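Hydroxylase (Rhodococcus sp., PDB 2OR0) probably works as a flavin-dependent hydroxylase with an acyl-CoA dehydrogenase-like fold, using reduced flavin and molecular oxygen to put one oxygen atom into a substrate. Local coordinates at residues A[146-151]-A[166-171]; A[186-191]-A[221-226]; A[162-167]-A[210-215]. One frame throughout, in Å; residues are numbered along the deposited sequence.

Contact 1: residues A[146-151]-A[166-171]; sequences YVLKGR and LGAMVG
Leu148 and Tyr146 of strand 145-155 pack against Ala168, Leu166 and Val170 of strand 163-170, giving a compact example of how two strands of a beta domain meet through side chains alone. This is the strand-rich part of a chain otherwise dominated by helices, as in the acyl-CoA dehydrogenase family. The two short strands pass each other at 112° with their axes 8.6 Å apart at closest, and no hydrogen bond joins them; the contact is wholly apolar.

Among the aliphatic groups, Leu148 does most of the work. Its CG stands anti to the backbone N (chi1 -166°), and the two methyls take different partners: CD1 lies 3.6 Å from Ala168 CB, while CD2 is 4.4 Å from Leu166 CD1. Leu187 and Val185 of strand 182-188 also touch Leu148, so this leucine is buried between neighbouring strands.

The aromatic part lies at the start of segment 146-151. There the Tyr146 ring crosses the Val170 side chain at about a right angle, and Leu183 and Pro180 press on it as well. One ring carbon meets both valine methyls: Tyr146 CE1 is 4.1 Å from Val170 CG2 and 4.2 Å from Val170 CG1.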
ATOM      1  N   TYR A 146       2.926 -24.492 -12.968  1.00 31.50           N
ATOM      2  CA  TYR A 146       4.343 -24.187 -12.724  1.00 31.05           C
ATOM      3  C   TYR A 146       4.788 -24.744 -11.405  1.00 30.18           C
ATOM      4  O   TYR A 146       3.954 -24.974 -10.513  1.00 29.83           O
ATOM      5  CB  TYR A 146       4.573 -22.673 -12.707  1.00 32.16           C
ATOM      6  CG  TYR A 146       4.095 -21.961 -13.949  1.00 32.70           C
ATOM      7  CD1 TYR A 146       4.984 -21.635 -14.964  1.00 33.77           C
ATOM      8  CD2 TYR A 146       2.748 -21.603 -14.097  1.00 34.44           C
ATOM      9  CE1 TYR A 146       4.557 -20.983 -16.108  1.00 34.48           C
ATOM     10  CE2 TYR A 146       2.296 -20.925 -15.248  1.00 35.05           C
ATOM     11  CZ  TYR A 146       3.211 -20.627 -16.238  1.00 34.44           C
ATOM     12  OH  TYR A 146       2.795 -19.985 -17.371  1.00 35.59           O
ATOM     13  N   VAL A 147       6.107 -24.926 -11.253  1.00 29.20           N
ATOM     14  CA  VAL A 147       6.646 -25.207  -9.918  1.00 28.53           C
ATOM     15  C   VAL A 147       7.510 -24.016  -9.487  1.00 28.24           C
ATOM     16  O   VAL A 147       8.362 -23.536 -10.252  1.00 27.11           O
ATOM     17  CB  VAL A 147       7.400 -26.556  -9.806  1.00 29.54           C
ATOM     18  CG1 VAL A 147       7.688 -26.854  -8.363  1.00 27.18           C
ATOM     19  CG2 VAL A 147       6.529 -27.716 -10.371  1.00 28.14           C
ATOM     20  N   LEU A 148       7.261 -23.567  -8.262  1.00 26.93           N
ATOM     21  CA  LEU A 148       7.779 -22.301  -7.761  1.00 27.39           C
ATOM     22  C   LEU A 148       8.860 -22.479  -6.692  1.00 26.20           C
ATOM     23  O   LEU A 148       8.689 -23.227  -5.754  1.00 25.71           O
ATOM     24  CB  LEU A 148       6.634 -21.463  -7.170  1.00 27.73           C
ATOM     25  CG  LEU A 148       6.993 -19.989  -6.917  1.00 31.17           C
ATOM     26  CD1 LEU A 148       6.942 -19.189  -8.202  1.00 29.66           C
ATOM     27  CD2 LEU A 148       6.035 -19.427  -5.898  1.00 35.43           C
ATOM     28  N   LYS A 149       9.943 -21.743  -6.846  1.00 26.34           N
ATOM     29  CA  LYS A 149      10.972 -21.668  -5.822  1.00 27.15           C
ATOM     30  C   LYS A 149      11.462 -20.219  -5.676  1.00 26.44           C
ATOM     31  O   LYS A 149      11.712 -19.544  -6.663  1.00 26.77           O
ATOM     32  CB  LYS A 149      12.154 -22.563  -6.194  1.00 26.38           C
ATOM     33  CG  LYS A 149      13.182 -22.639  -5.096  1.00 29.91           C
ATOM     34  CD  LYS A 149      14.525 -23.168  -5.557  1.00 32.09           C
ATOM     35  CE  LYS A 149      15.408 -23.385  -4.306  1.00 32.02           C
ATOM     36  NZ  LYS A 149      16.748 -22.993  -4.670  1.00 38.37           N
ATOM     37  N   GLY A 150      11.640 -19.767  -4.447  1.00 26.52           N
ATOM     38  CA  GLY A 150      12.290 -18.471  -4.221  1.00 25.95           C
ATOM     39  C   GLY A 150      12.221 -17.977  -2.783  1.00 25.94           C
ATOM     40  O   GLY A 150      11.691 -18.655  -1.888  1.00 25.17           O
ATOM     41  N   ARG A 151      12.786 -16.788  -2.567  1.00 26.54           N
ATOM     42  CA  ARG A 151      12.741 -16.104  -1.280  1.00 26.27           C
ATOM     43  C   ARG A 151      12.325 -14.647  -1.559  1.00 26.36           C
ATOM     44  O   ARG A 151      12.959 -13.956  -2.358  1.00 26.10           O
ATOM     45  CB  ARG A 151      14.109 -16.171  -0.574  1.00 26.28           C
ATOM     46  CG  ARG A 151      14.122 -15.457   0.796  1.00 26.10           C
ATOM     47  CD  ARG A 151      15.213 -15.922   1.759  1.00 24.84           C
ATOM     48  NE  ARG A 151      15.099 -15.177   3.029  1.00 25.28           N
ATOM     49  CZ  ARG A 151      15.637 -15.539   4.198  1.00 26.70           C
ATOM     50  NH1 ARG A 151      16.349 -16.659   4.311  1.00 24.47           N
ATOM     51  NH2 ARG A 151      15.481 -14.767   5.275  1.00 26.08           N
ATOM     52  N   LEU A 166       2.350 -13.589  -5.251  1.00 30.80           N
ATOM     53  CA  LEU A 166       3.791 -13.332  -5.383  1.00 30.35           C
ATOM     54  C   LEU A 166       4.204 -13.141  -6.815  1.00 30.09           C
ATOM     55  O   LEU A 166       3.581 -13.710  -7.709  1.00 29.97           O
ATOM     56  CB  LEU A 166       4.598 -14.497  -4.794  1.00 29.96           C
ATOM     57  CG  LEU A 166       4.269 -14.915  -3.364  1.00 30.11           C
ATOM     58  CD1 LEU A 166       4.843 -16.332  -3.054  1.00 30.97           C
ATOM     59  CD2 LEU A 166       4.767 -13.828  -2.359  1.00 30.23           C
ATOM     60  N   GLY A 167       5.268 -12.372  -7.043  1.00 29.56           N
ATOM     61  CA  GLY A 167       5.829 -12.253  -8.391  1.00 29.54           C
ATOM     62  C   GLY A 167       6.857 -13.344  -8.653  1.00 30.95           C
ATOM     63  O   GLY A 167       7.542 -13.804  -7.737  1.00 30.79           O
ATOM     64  N   ALA A 168       6.973 -13.765  -9.903  1.00 31.06           N
ATOM     65  CA  ALA A 168       7.983 -14.737 -10.276  1.00 32.66           C
ATOM     66  C   ALA A 168       8.370 -14.555 -11.724  1.00 33.66           C
ATOM     67  O   ALA A 168       7.546 -14.153 -12.554  1.00 34.01           O
ATOM     68  CB  ALA A 168       7.471 -16.145 -10.036  1.00 31.86           C
HETATM   69  N   MSE A 169       9.627 -14.833 -12.028  1.00 35.53           N
HETATM   70  CA  MSE A 169      10.071 -14.948 -13.414  1.00 37.44           C
HETATM   71  C   MSE A 169       9.854 -16.386 -13.884  1.00 38.17           C
HETATM   72  O   MSE A 169       9.903 -17.311 -13.086  1.00 37.84           O
HETATM   73  CB  MSE A 169      11.541 -14.576 -13.566  1.00 37.49           C
HETATM   74  CG  MSE A 169      11.929 -13.222 -12.983  1.00 42.57           C
HETATM   75 SE   MSE A 169      10.942 -11.714 -13.776  0.70 54.06          SE
HETATM   76  CE  MSE A 169      11.632 -11.750 -15.604  1.00 50.54           C
ATOM     77  N   VAL A 170       9.626 -16.568 -15.179  1.00 40.07           N
ATOM     78  CA  VAL A 170       9.399 -17.900 -15.733  1.00 42.67           C
ATOM     79  C   VAL A 170      10.698 -18.427 -16.320  1.00 44.58           C
ATOM     80  O   VAL A 170      11.322 -17.761 -17.141  1.00 44.06           O
ATOM     81  CB  VAL A 170       8.245 -17.921 -16.788  1.00 42.63           C
ATOM     82  CG1 VAL A 170       8.136 -19.298 -17.481  1.00 42.39           C
ATOM     83  CG2 VAL A 170       6.905 -17.568 -16.125  1.00 42.11           C
ATOM     84  N   GLY A 171      11.101 -19.615 -15.874  1.00 47.29           N
ATOM     85  CA  GLY A 171      12.260 -20.296 -16.448  1.00 51.42           C
ATOM     86  C   GLY A 171      11.963 -21.011 -17.769  1.00 54.40           C
ATOM     87  O   GLY A 171      10.886 -20.850 -18.368  1.00 54.56           O
TER

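Contact 2: residues A[186-191]-A[221-226]; sequences ILPRTD and GYRTLN
Arg223 lays its side chain alongside the backbone of Ile186 and reaches Pro188, where its NH1 comes 3.8 Å from the ring carbon CD and the two side chains cross at about a right angle. The setting is the antiparallel pairing of strand 182-188 with the short strand 224-226 in the beta domain of this acyl-CoA dehydrogenase-like chain, and it illustrates how one arginine can follow a neighbouring strand well beyond the backbone pairing.

That pairing begins with a single direct bond across the segments. Ile186 N donates to Arg223 O at 2.8 Å, with an N-H...O angle of 149°. The same carbonyl oxygen is flanked by the isoleucine side chain, whose CD1 lies 3.4 Å from Arg223 O. The arginine side chain is extended from CG to NE and passes the isoleucine carbonyl, with Arg223 CD 3.7 Å from Ile186 O.

The guanidinium then works through water. Two waters sit in its plane at its edge, both accepting from NH1: water 1, 2.9 Å from Arg223 NH1, donates onward to Ile186 O, and water 2, 3.2 Å from Arg223 NH1, donates to Asp191 OD2. Asp191 OD2 is itself 5.0 Å from Arg223 NH1, so the two groups do not touch, and water 2 bridges them. A direct salt bridge runs from Arg223 NE to Glu119 OE1 of helix 114-121, while Trp163 also touches the arginine chain.

Before the strand, the 3-10 turn at 221-222 is tied off locally. Gly221 O takes two donors from one residue, the backbone N of Thr224 and its hydroxyl, with Thr224 OG1 3.0 Å from Gly221 O and tilted 16° from the carbonyl plane.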
ATOM      1  N   ILE A 186      -0.647 -17.337  -7.076  1.00 31.55           N
ATOM      2  CA  ILE A 186      -1.338 -17.434  -5.787  1.00 32.04           C
ATOM      3  C   ILE A 186      -1.025 -18.781  -5.121  1.00 32.43           C
ATOM      4  O   ILE A 186      -1.127 -19.833  -5.770  1.00 32.93           O
ATOM      5  CB  ILE A 186      -2.877 -17.239  -5.945  1.00 32.28           C
ATOM      6  CG1 ILE A 186      -3.198 -15.821  -6.426  1.00 34.17           C
ATOM      7  CG2 ILE A 186      -3.617 -17.501  -4.645  1.00 30.40           C
ATOM      8  CD1 ILE A 186      -3.765 -15.796  -7.839  1.00 37.45           C
ATOM      9  N   LEU A 187      -0.624 -18.743  -3.842  1.00 32.41           N
ATOM     10  CA  LEU A 187      -0.265 -19.951  -3.072  1.00 32.68           C
ATOM     11  C   LEU A 187      -0.966 -19.938  -1.742  1.00 32.70           C
ATOM     12  O   LEU A 187      -1.054 -18.889  -1.115  1.00 33.16           O
ATOM     13  CB  LEU A 187       1.244 -20.027  -2.790  1.00 32.24           C
ATOM     14  CG  LEU A 187       2.210 -20.439  -3.895  1.00 33.43           C
ATOM     15  CD1 LEU A 187       2.371 -19.339  -4.907  1.00 33.67           C
ATOM     16  CD2 LEU A 187       3.556 -20.785  -3.290  1.00 32.47           C
ATOM     17  N   PRO A 188      -1.482 -21.101  -1.301  1.00 32.55           N
ATOM     18  CA  PRO A 188      -2.005 -21.202   0.052  1.00 32.54           C
ATOM     19  C   PRO A 188      -0.838 -21.236   1.047  1.00 33.36           C
ATOM     20  O   PRO A 188       0.270 -21.612   0.654  1.00 32.79           O
ATOM     21  CB  PRO A 188      -2.736 -22.546   0.042  1.00 32.50           C
ATOM     22  CG  PRO A 188      -2.074 -23.338  -1.047  1.00 31.62           C
ATOM     23  CD  PRO A 188      -1.630 -22.357  -2.064  1.00 32.63           C
ATOM     24  N   ARG A 189      -1.095 -20.849   2.303  1.00 33.89           N
ATOM     25  CA  ARG A 189      -0.044 -20.719   3.327  1.00 35.47           C
ATOM     26  C   ARG A 189       0.638 -22.054   3.598  1.00 35.93           C
ATOM     27  O   ARG A 189       1.803 -22.119   3.998  1.00 35.27           O
ATOM     28  CB  ARG A 189      -0.613 -20.154   4.633  1.00 35.45           C
ATOM     29  CG  ARG A 189       0.424 -19.985   5.720  1.00 37.98           C
ATOM     30  CD  ARG A 189       0.227 -18.711   6.484  1.00 40.88           C
ATOM     31  NE  ARG A 189       0.708 -18.858   7.852  1.00 44.12           N
ATOM     32  CZ  ARG A 189       0.428 -18.018   8.842  1.00 46.65           C
ATOM     33  NH1 ARG A 189      -0.328 -16.942   8.625  1.00 47.71           N
ATOM     34  NH2 ARG A 189       0.911 -18.247  10.056  1.00 48.50           N
ATOM     35  N   THR A 190      -0.122 -23.117   3.374  1.00 36.37           N
ATOM     36  CA  THR A 190       0.383 -24.473   3.446  1.00 36.80           C
ATOM     37  C   THR A 190       1.578 -24.732   2.502  1.00 36.04           C
ATOM     38  O   THR A 190       2.417 -25.620   2.763  1.00 35.90           O
ATOM     39  CB  THR A 190      -0.786 -25.460   3.178  1.00 37.09           C
ATOM     40  OG1 THR A 190      -0.517 -26.676   3.878  1.00 40.85           O
ATOM     41  CG2 THR A 190      -0.970 -25.721   1.697  1.00 35.86           C
ATOM     42  N   ASP A 191       1.669 -23.949   1.425  1.00 34.11           N
ATOM     43  CA  ASP A 191       2.711 -24.144   0.432  1.00 33.42           C
ATOM     44  C   ASP A 191       3.922 -23.210   0.554  1.00 32.43           C
ATOM     45  O   ASP A 191       4.764 -23.188  -0.330  1.00 31.80           O
ATOM     46  CB  ASP A 191       2.122 -24.060  -0.969  1.00 33.81           C
ATOM     47  CG  ASP A 191       1.316 -25.323  -1.355  1.00 36.07           C
ATOM     48  OD1 ASP A 191       1.356 -26.331  -0.603  1.00 39.32           O
ATOM     49  OD2 ASP A 191       0.651 -25.299  -2.422  1.00 37.44           O
ATOM     50  N   GLY A 221      -2.190 -23.519 -13.398  1.00 33.45           N
ATOM     51  CA  GLY A 221      -2.338 -22.404 -14.347  1.00 33.55           C
ATOM     52  C   GLY A 221      -3.406 -21.381 -13.928  1.00 34.11           C
ATOM     53  O   GLY A 221      -3.197 -20.162 -14.047  1.00 34.28           O
ATOM     54  N   TYR A 222      -4.533 -21.871 -13.410  1.00 33.41           N
ATOM     55  CA  TYR A 222      -5.659 -21.007 -13.045  1.00 33.43           C
ATOM     56  C   TYR A 222      -5.381 -20.114 -11.813  1.00 33.36           C
ATOM     57  O   TYR A 222      -6.172 -19.209 -11.510  1.00 32.73           O
ATOM     58  CB  TYR A 222      -6.953 -21.828 -12.862  1.00 32.72           C
ATOM     59  CG  TYR A 222      -7.063 -22.601 -11.555  1.00 32.07           C
ATOM     60  CD1 TYR A 222      -7.530 -21.990 -10.405  1.00 29.56           C
ATOM     61  CD2 TYR A 222      -6.721 -23.965 -11.491  1.00 32.52           C
ATOM     62  CE1 TYR A 222      -7.623 -22.685  -9.210  1.00 30.52           C
ATOM     63  CE2 TYR A 222      -6.817 -24.671 -10.309  1.00 31.55           C
ATOM     64  CZ  TYR A 222      -7.273 -24.034  -9.175  1.00 31.63           C
ATOM     65  OH  TYR A 222      -7.358 -24.730  -7.996  1.00 30.08           O
ATOM     66  N   ARG A 223      -4.267 -20.383 -11.123  1.00 33.45           N
ATOM     67  CA  ARG A 223      -3.819 -19.583  -9.967  1.00 33.36           C
ATOM     68  C   ARG A 223      -2.710 -18.608 -10.330  1.00 33.25           C
ATOM     69  O   ARG A 223      -1.986 -18.127  -9.462  1.00 33.60           O
ATOM     70  CB  ARG A 223      -3.355 -20.485  -8.823  1.00 33.34           C
ATOM     71  CG  ARG A 223      -4.494 -21.125  -8.068  1.00 33.74           C
ATOM     72  CD  ARG A 223      -3.942 -21.884  -6.918  1.00 33.56           C
ATOM     73  NE  ARG A 223      -4.938 -22.693  -6.237  1.00 36.12           N
ATOM     74  CZ  ARG A 223      -4.639 -23.644  -5.348  1.00 37.97           C
ATOM     75  NH1 ARG A 223      -3.362 -23.909  -5.042  1.00 35.90           N
ATOM     76  NH2 ARG A 223      -5.617 -24.329  -4.755  1.00 37.12           N
ATOM     77  N   THR A 224      -2.582 -18.312 -11.616  1.00 33.20           N
ATOM     78  CA  THR A 224      -1.583 -17.383 -12.093  1.00 32.94           C
ATOM     79  C   THR A 224      -2.216 -16.311 -12.984  1.00 32.94           C
ATOM     80  O   THR A 224      -3.306 -16.518 -13.543  1.00 33.13           O
ATOM     81  CB  THR A 224      -0.426 -18.095 -12.858  1.00 32.79           C
ATOM     82  OG1 THR A 224      -0.815 -18.379 -14.199  1.00 34.66           O
ATOM     83  CG2 THR A 224      -0.011 -19.394 -12.184  1.00 33.94           C
ATOM     84  N   LEU A 225      -1.545 -15.168 -13.074  1.00 32.01           N
ATOM     85  CA  LEU A 225      -1.782 -14.186 -14.121  1.00 31.81           C
ATOM     86  C   LEU A 225      -0.440 -13.835 -14.729  1.00 31.83           C
ATOM     87  O   LEU A 225       0.589 -13.882 -14.055  1.00 31.60           O
ATOM     88  CB  LEU A 225      -2.442 -12.915 -13.570  1.00 31.48           C
ATOM     89  CG  LEU A 225      -3.863 -13.070 -13.008  1.00 32.56           C
ATOM     90  CD1 LEU A 225      -4.331 -11.867 -12.157  1.00 31.21           C
ATOM     91  CD2 LEU A 225      -4.890 -13.396 -14.148  1.00 32.03           C
ATOM     92  N   ASN A 226      -0.453 -13.506 -16.010  1.00 31.19           N
ATOM     93  CA  ASN A 226       0.699 -12.974 -16.678  1.00 32.31           C
ATOM     94  C   ASN A 226       0.909 -11.512 -16.191  1.00 33.21           C
ATOM     95  O   ASN A 226       0.022 -10.659 -16.376  1.00 33.58           O
ATOM     96  CB  ASN A 226       0.423 -13.063 -18.179  1.00 31.65           C
ATOM     97  CG  ASN A 226       1.501 -12.491 -19.019  1.00 32.82           C
ATOM     98  OD1 ASN A 226       2.247 -11.592 -18.605  1.00 36.48           O
ATOM     99  ND2 ASN A 226       1.601 -12.998 -20.243  1.00 33.46           N
TER
HETATM  100  O   HOH W   1      -0.924 -22.551  -5.731  1.00 29.91           O
HETATM  101  O   HOH W   2      -2.001 -26.273  -3.355  1.00 45.12           O

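Contact 3: residues A[162-167]-A[210-215]; sequences QWAFLG and KDLIVD
Leu212 sets one methyl over the pair Ala164 and Leu166, and this small apolar cluster is the tight part of the contact. Its CD1 lies 4.0 Å from Ala164 CB and 4.1 Å from Leu166 CD2, so a single carbon touches two residues that project from the same side of their strand. The leucine holds its CG anti to its own carbonyl carbon, beside the backbone N (chi1 -58°), which carries CD1 across toward the alanine. Leu166 leans past it at a slant. All three residues are buried, and Ile194 and Thr158 touch Leu212 too, while Tyr192 touches Ala164.

The strands involved, 163-170 and 210-214, belong to the mixed sheet of the beta domain but do not pair with each other. They face one another across its interior: the nearest alpha carbons, those of Ala164 and Leu212, are 9.3 Å apart, and side chains alone span the distance, with no hydrogen bond between the segments.

Away from this cluster the packing slackens. Val214 points inward as well, yet its CG2 stops 4.6 Å from Leu166 CD1. On the other side of strand 210-214, the partly exposed Asp211 and Ile213 turn from segment 162-167 altogether; both meet the exposed Arg151, Asp211 through a salt bridge from its OD2 to Arg151 NH2.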
ATOM      1  N   GLN A 162      -3.709 -16.046   4.720  1.00 34.41           N
ATOM      2  CA  GLN A 162      -3.808 -17.486   4.470  1.00 34.65           C
ATOM      3  C   GLN A 162      -3.434 -17.855   3.039  1.00 33.52           C
ATOM      4  O   GLN A 162      -3.395 -19.029   2.687  1.00 34.27           O
ATOM      5  CB  GLN A 162      -5.200 -18.011   4.863  1.00 35.40           C
ATOM      6  CG  GLN A 162      -5.389 -18.163   6.399  1.00 38.39           C
ATOM      7  CD  GLN A 162      -4.308 -19.054   7.058  1.00 44.86           C
ATOM      8  OE1 GLN A 162      -4.065 -20.201   6.631  1.00 45.43           O
ATOM      9  NE2 GLN A 162      -3.663 -18.528   8.108  1.00 46.55           N
ATOM     10  N   TRP A 163      -3.157 -16.844   2.224  1.00 31.96           N
ATOM     11  CA  TRP A 163      -2.694 -17.019   0.855  1.00 31.54           C
ATOM     12  C   TRP A 163      -1.649 -15.928   0.573  1.00 31.15           C
ATOM     13  O   TRP A 163      -1.613 -14.909   1.267  1.00 30.13           O
ATOM     14  CB  TRP A 163      -3.848 -16.878  -0.147  1.00 31.30           C
ATOM     15  CG  TRP A 163      -4.912 -17.965  -0.058  1.00 32.32           C
ATOM     16  CD1 TRP A 163      -5.895 -18.076   0.886  1.00 31.70           C
ATOM     17  CD2 TRP A 163      -5.077 -19.080  -0.939  1.00 30.70           C
ATOM     18  NE1 TRP A 163      -6.667 -19.190   0.645  1.00 29.85           N
ATOM     19  CE2 TRP A 163      -6.183 -19.829  -0.465  1.00 31.68           C
ATOM     20  CE3 TRP A 163      -4.396 -19.525  -2.084  1.00 32.23           C
ATOM     21  CZ2 TRP A 163      -6.626 -21.001  -1.099  1.00 31.05           C
ATOM     22  CZ3 TRP A 163      -4.848 -20.674  -2.727  1.00 31.24           C
ATOM     23  CH2 TRP A 163      -5.952 -21.398  -2.228  1.00 31.36           C
ATOM     24  N   ALA A 164      -0.831 -16.128  -0.455  1.00 31.00           N
ATOM     25  CA  ALA A 164       0.113 -15.101  -0.884  1.00 32.04           C
ATOM     26  C   ALA A 164      -0.013 -14.901  -2.360  1.00 32.17           C
ATOM     27  O   ALA A 164      -0.232 -15.861  -3.091  1.00 32.30           O
ATOM     28  CB  ALA A 164       1.534 -15.494  -0.547  1.00 32.10           C
ATOM     29  N   PHE A 165       0.138 -13.646  -2.771  1.00 32.02           N
ATOM     30  CA  PHE A 165       0.168 -13.225  -4.152  1.00 32.53           C
ATOM     31  C   PHE A 165       1.615 -12.830  -4.446  1.00 32.23           C
ATOM     32  O   PHE A 165       2.076 -11.817  -3.933  1.00 34.08           O
ATOM     33  CB  PHE A 165      -0.703 -11.976  -4.265  1.00 33.28           C
ATOM     34  CG  PHE A 165      -1.568 -11.923  -5.490  1.00 34.17           C
ATOM     35  CD1 PHE A 165      -2.824 -11.283  -5.440  1.00 35.72           C
ATOM     36  CD2 PHE A 165      -1.161 -12.493  -6.691  1.00 35.01           C
ATOM     37  CE1 PHE A 165      -3.651 -11.229  -6.569  1.00 31.85           C
ATOM     38  CE2 PHE A 165      -2.005 -12.435  -7.829  1.00 34.21           C
ATOM     39  CZ  PHE A 165      -3.238 -11.808  -7.749  1.00 33.29           C
ATOM     40  N   LEU A 166       2.350 -13.589  -5.251  1.00 30.80           N
ATOM     41  CA  LEU A 166       3.791 -13.332  -5.383  1.00 30.35           C
ATOM     42  C   LEU A 166       4.204 -13.141  -6.815  1.00 30.09           C
ATOM     43  O   LEU A 166       3.581 -13.710  -7.709  1.00 29.97           O
ATOM     44  CB  LEU A 166       4.598 -14.497  -4.794  1.00 29.96           C
ATOM     45  CG  LEU A 166       4.269 -14.915  -3.364  1.00 30.11           C
ATOM     46  CD1 LEU A 166       4.843 -16.332  -3.054  1.00 30.97           C
ATOM     47  CD2 LEU A 166       4.767 -13.828  -2.359  1.00 30.23           C
ATOM     48  N   GLY A 167       5.268 -12.372  -7.043  1.00 29.56           N
ATOM     49  CA  GLY A 167       5.829 -12.253  -8.391  1.00 29.54           C
ATOM     50  C   GLY A 167       6.857 -13.344  -8.653  1.00 30.95           C
ATOM     51  O   GLY A 167       7.542 -13.804  -7.737  1.00 30.79           O
ATOM     52  N   LYS A 210       7.678  -9.919   7.110  1.00 25.60           N
ATOM     53  CA  LYS A 210       8.694 -10.987   7.097  1.00 26.44           C
ATOM     54  C   LYS A 210       8.980 -11.543   5.701  1.00 26.83           C
ATOM     55  O   LYS A 210       8.215 -11.294   4.759  1.00 26.28           O
ATOM     56  CB  LYS A 210       8.262 -12.108   8.056  1.00 25.84           C
ATOM     57  CG  LYS A 210       8.321 -11.702   9.538  1.00 26.66           C
ATOM     58  CD  LYS A 210       7.498 -12.667  10.384  1.00 29.12           C
ATOM     59  CE  LYS A 210       7.269 -12.167  11.789  1.00 34.76           C
ATOM     60  NZ  LYS A 210       6.346 -13.113  12.487  1.00 38.38           N
ATOM     61  N   ASP A 211      10.119 -12.234   5.572  1.00 26.92           N
ATOM     62  CA  ASP A 211      10.460 -12.990   4.378  1.00 27.91           C
ATOM     63  C   ASP A 211       9.582 -14.239   4.264  1.00 28.31           C
ATOM     64  O   ASP A 211       9.178 -14.827   5.276  1.00 28.47           O
ATOM     65  CB  ASP A 211      11.929 -13.451   4.427  1.00 27.76           C
ATOM     66  CG  ASP A 211      12.935 -12.303   4.204  1.00 29.95           C
ATOM     67  OD1 ASP A 211      12.571 -11.086   4.265  1.00 30.32           O
ATOM     68  OD2 ASP A 211      14.118 -12.633   3.977  1.00 29.58           O
ATOM     69  N   LEU A 212       9.325 -14.648   3.028  1.00 28.89           N
ATOM     70  CA  LEU A 212       8.684 -15.926   2.726  1.00 28.55           C
ATOM     71  C   LEU A 212       9.624 -16.756   1.857  1.00 28.61           C
ATOM     72  O   LEU A 212      10.265 -16.221   0.958  1.00 27.98           O
ATOM     73  CB  LEU A 212       7.384 -15.708   1.926  1.00 28.90           C
ATOM     74  CG  LEU A 212       6.202 -14.854   2.413  1.00 30.25           C
ATOM     75  CD1 LEU A 212       4.990 -15.066   1.510  1.00 30.27           C
ATOM     76  CD2 LEU A 212       5.821 -15.110   3.868  1.00 31.78           C
ATOM     77  N   ILE A 213       9.662 -18.066   2.105  1.00 28.85           N
ATOM     78  CA  ILE A 213      10.444 -19.011   1.291  1.00 29.48           C
ATOM     79  C   ILE A 213       9.545 -20.096   0.686  1.00 29.38           C
ATOM     80  O   ILE A 213       8.686 -20.650   1.374  1.00 28.68           O
ATOM     81  CB  ILE A 213      11.569 -19.706   2.115  1.00 29.11           C
ATOM     82  CG1 ILE A 213      12.736 -18.741   2.323  1.00 30.19           C
ATOM     83  CG2 ILE A 213      12.148 -20.929   1.346  1.00 29.72           C
ATOM     84  CD1 ILE A 213      13.857 -19.323   3.206  1.00 30.55           C
ATOM     85  N   VAL A 214       9.771 -20.393  -0.587  1.00 29.79           N
ATOM     86  CA  VAL A 214       9.149 -21.538  -1.259  1.00 30.52           C
ATOM     87  C   VAL A 214      10.264 -22.453  -1.800  1.00 31.41           C
ATOM     88  O   VAL A 214      11.156 -21.986  -2.523  1.00 31.19           O
ATOM     89  CB  VAL A 214       8.169 -21.066  -2.395  1.00 30.69           C
ATOM     90  CG1 VAL A 214       7.491 -22.262  -3.075  1.00 31.39           C
ATOM     91  CG2 VAL A 214       7.082 -20.134  -1.832  1.00 28.82           C
ATOM     92  N   ASP A 215      10.216 -23.742  -1.438  1.00 32.20           N
ATOM     93  CA  ASP A 215      11.234 -24.725  -1.871  1.00 33.06           C
ATOM     94  C   ASP A 215      10.921 -25.395  -3.217  1.00 33.47           C
ATOM     95  O   ASP A 215      11.845 -25.744  -3.973  1.00 34.12           O
ATOM     96  CB  ASP A 215      11.463 -25.809  -0.798  1.00 33.24           C
ATOM     97  CG  ASP A 215      12.372 -25.341   0.329  1.00 34.95           C
ATOM     98  OD1 ASP A 215      13.048 -24.309   0.152  1.00 34.31           O
ATOM     99  OD2 ASP A 215      12.396 -25.992   1.408  1.00 36.83           O
TER

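In the fold
The three contacts lie at the corners of one small region of the beta domain, with each pair of centres about 10 Å apart. Contacts 1 and 3 share Leu166 and Gly167, and their other strands pair with each other: Gly150 O lies 2.9 Å from Val214 N, a probable hydrogen bond. Contact 2 joins contact 3 along the neighbouring strands 163-170 and 182-188, where Leu187 O is 2.8 Å from Ala164 N, again a probable hydrogen bond. Contact 1 meets contact 2 through packing, with Leu148 CD2 3.8 Å from Leu187 CD1. All three lie on the same side of the chain's centre, about 17 to 22 Å from it, centre to centre.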